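Local coordinates for hypothetical protein Atu1826 (Agrobacterium tumefaciens, PDB 2I3D) that is of unknown function but is probably a hydrolase of the alpha/beta hydrolase fold, related in sequence to S15-family peptidases, at residues Y69-L74 / G223-Y228. Numbering follows the deposited sequence. Where two conformers were deposited one is given.
Sequences YQLFYL and GECEDY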
loop_
_atom_site.group_PDB
_atom_site.type_symbol
_atom_site.label_atom_id
_atom_site.label_comp_id
_atom_site.label_asym_id
_atom_site.label_seq_id
_atom_site.Cartn_x
_atom_site.Cartn_y
_atom_site.Cartn_z
ATOM N N TYR B 69 3.494 3.996 6.403
ATOM C CA TYR B 69 4.193 3.270 7.480
ATOM C C TYR B 69 5.692 3.589 7.515
ATOM O O TYR B 69 6.227 3.919 8.565
ATOM C CB TYR B 69 3.967 1.747 7.363
ATOM C CG TYR B 69 4.745 1.068 8.448
ATOM C CD1 TYR B 69 4.274 1.083 9.766
ATOM C CD2 TYR B 69 5.999 0.523 8.201
ATOM C CE1 TYR B 69 5.004 0.527 10.770
ATOM C CE2 TYR B 69 6.748 -0.046 9.234
ATOM C CZ TYR B 69 6.230 -0.033 10.507
ATOM O OH TYR B 69 6.927 -0.568 11.558
ATOM N N GLN B 70 6.354 3.493 6.352
ATOM C CA GLN B 70 7.787 3.811 6.300
ATOM C C GLN B 70 8.099 5.255 6.702
ATOM O O GLN B 70 9.102 5.496 7.370
ATOM C CB GLN B 70 8.329 3.528 4.915
ATOM C CG GLN B 70 8.338 2.010 4.615
ATOM C CD GLN B 70 9.353 1.282 5.420
ATOM O OE1 GLN B 70 10.493 1.782 5.637
ATOM N NE2 GLN B 70 8.961 0.121 5.945
ATOM N N LEU B 71 7.254 6.215 6.322
ATOM C CA LEU B 71 7.481 7.577 6.776
ATOM C C LEU B 71 7.362 7.636 8.299
ATOM O O LEU B 71 8.189 8.248 8.973
ATOM C CB LEU B 71 6.477 8.552 6.139
ATOM C CG LEU B 71 6.713 8.853 4.638
ATOM C CD1 LEU B 71 5.470 9.432 3.965
ATOM C CD2 LEU B 71 7.954 9.822 4.468
ATOM N N PHE B 72 6.283 7.037 8.828
ATOM C CA PHE B 72 6.130 6.937 10.273
ATOM C C PHE B 72 7.408 6.365 10.924
ATOM O O PHE B 72 7.960 6.944 11.885
ATOM C CB PHE B 72 4.922 6.063 10.565
ATOM C CG PHE B 72 4.652 5.854 12.024
ATOM C CD1 PHE B 72 3.655 6.595 12.670
ATOM C CD2 PHE B 72 5.345 4.864 12.744
ATOM C CE1 PHE B 72 3.355 6.367 14.031
ATOM C CE2 PHE B 72 5.062 4.619 14.094
ATOM C CZ PHE B 72 4.063 5.379 14.751
ATOM N N TYR B 73 7.881 5.227 10.407
ATOM C CA TYR B 73 9.047 4.572 10.988
ATOM C C TYR B 73 10.321 5.443 10.909
ATOM O O TYR B 73 11.105 5.469 11.858
ATOM C CB TYR B 73 9.268 3.243 10.275
ATOM C CG TYR B 73 10.299 2.357 10.913
ATOM C CD1 TYR B 73 10.075 1.764 12.160
ATOM C CD2 TYR B 73 11.491 2.102 10.261
ATOM C CE1 TYR B 73 11.046 0.932 12.744
ATOM C CE2 TYR B 73 12.465 1.284 10.833
ATOM C CZ TYR B 73 12.232 0.721 12.065
ATOM O OH TYR B 73 13.228 -0.095 12.563
ATOM N N LEU B 74 10.507 6.187 9.807
ATOM C CA LEU B 74 11.617 7.137 9.687
ATOM C C LEU B 74 11.647 8.150 10.833
ATOM O O LEU B 74 12.698 8.357 11.498
ATOM C CB LEU B 74 11.508 7.879 8.351
ATOM C CG LEU B 74 12.549 8.992 8.174
ATOM C CD1 LEU B 74 13.989 8.454 8.422
ATOM C CD2 LEU B 74 12.400 9.535 6.714
ATOM N N GLY B 223 14.997 6.141 1.019
ATOM C CA GLY B 223 16.393 6.602 1.141
ATOM C C GLY B 223 16.529 8.097 0.976
ATOM O O GLY B 223 17.269 8.753 1.703
ATOM N N GLU B 224 15.800 8.645 0.016
ATOM C CA GLU B 224 15.826 10.101 -0.215
ATOM C C GLU B 224 15.168 10.832 0.945
ATOM O O GLU B 224 15.701 11.849 1.402
ATOM C CB GLU B 224 15.121 10.446 -1.520
ATOM C CG GLU B 224 15.862 9.915 -2.791
ATOM C CD GLU B 224 17.080 10.735 -3.207
ATOM O OE1 GLU B 224 17.422 11.753 -2.566
ATOM O OE2 GLU B 224 17.674 10.356 -4.237
ATOM N N CYS B 225 14.030 10.313 1.430
ATOM C CA CYS B 225 13.391 10.905 2.636
ATOM C C CYS B 225 14.326 10.858 3.879
ATOM O O CYS B 225 14.453 11.836 4.597
ATOM C CB CYS B 225 12.073 10.192 2.935
ATOM S SG CYS B 225 10.848 10.506 1.629
ATOM N N GLU B 226 14.973 9.707 4.093
ATOM C CA GLU B 226 15.924 9.552 5.196
ATOM C C GLU B 226 17.093 10.562 5.110
ATOM O O GLU B 226 17.371 11.275 6.069
ATOM C CB GLU B 226 16.431 8.113 5.251
ATOM C CG GLU B 226 17.380 7.837 6.347
ATOM C CD GLU B 226 17.893 6.381 6.290
ATOM O OE1 GLU B 226 17.991 5.786 5.165
ATOM O OE2 GLU B 226 18.197 5.843 7.381
ATOM N N ASP B 227 17.703 10.648 3.931
ATOM C CA ASP B 227 18.829 11.565 3.698
ATOM C C ASP B 227 18.387 12.989 3.938
ATOM O O ASP B 227 19.108 13.764 4.560
ATOM C CB ASP B 227 19.377 11.440 2.275
ATOM C CG ASP B 227 20.019 10.090 1.991
ATOM O OD1 ASP B 227 20.257 9.301 2.933
ATOM O OD2 ASP B 227 20.291 9.819 0.812
ATOM N N TYR B 228 17.182 13.328 3.490
ATOM C CA TYR B 228 16.712 14.708 3.648
ATOM C C TYR B 228 16.555 15.030 5.163
ATOM O O TYR B 228 16.966 16.080 5.661
ATOM C CB TYR B 228 15.373 14.917 2.928
ATOM C CG TYR B 228 14.904 16.340 3.077
ATOM C CD1 TYR B 228 15.582 17.383 2.398
ATOM C CD2 TYR B 228 13.847 16.654 3.947
ATOM C CE1 TYR B 228 15.176 18.703 2.536
ATOM C CE2 TYR B 228 13.431 17.961 4.138
ATOM C CZ TYR B 228 14.106 18.992 3.447
ATOM O OH TYR B 228 13.695 20.283 3.655
#
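The flat group at the centre of this contact is the peptide between C225 and E226. L74 CD2 lies over one of its faces, 3.7 Å from C225 C. No aromatic ring takes part across the two helices; the Y69 ring has Q70 NE2 of its own helix at its edge, in plane. The E226 carboxylate turns to R78, with which OE2 forms a salt bridge.

L74 does most of the touching. Its CG is anti to the backbone N (chi1 175°), which carries both methyls across to helix 218-233. CD2 also meets C225 CB at 3.8 Å. CD1 rests against the aliphatic base of E226, 3.9 Å from E226 CA and 4.0 Å from E226 CB. The extended E226 chain crosses the leucine obliquely. One turn earlier, L71 CD2 reaches C225 SG at 4.1 Å. No hydrogen bond links the segments; the contact is van der Waals packing of the leucine methyls on the cysteine side chain, the aliphatic part of E226 and the peptide between them.

The segment axes run nearly parallel, at 25°, and approach to 10.6 Å. L71, L74 and C225 are buried and all touch M150 of strand 146-152. L71 also packs on I152 and M222, and C225 on L172 of strand 171-176. Helices 66-77 and 218-233 thus lie side by side on one face of the central sheet, as in alpha/beta hydrolases.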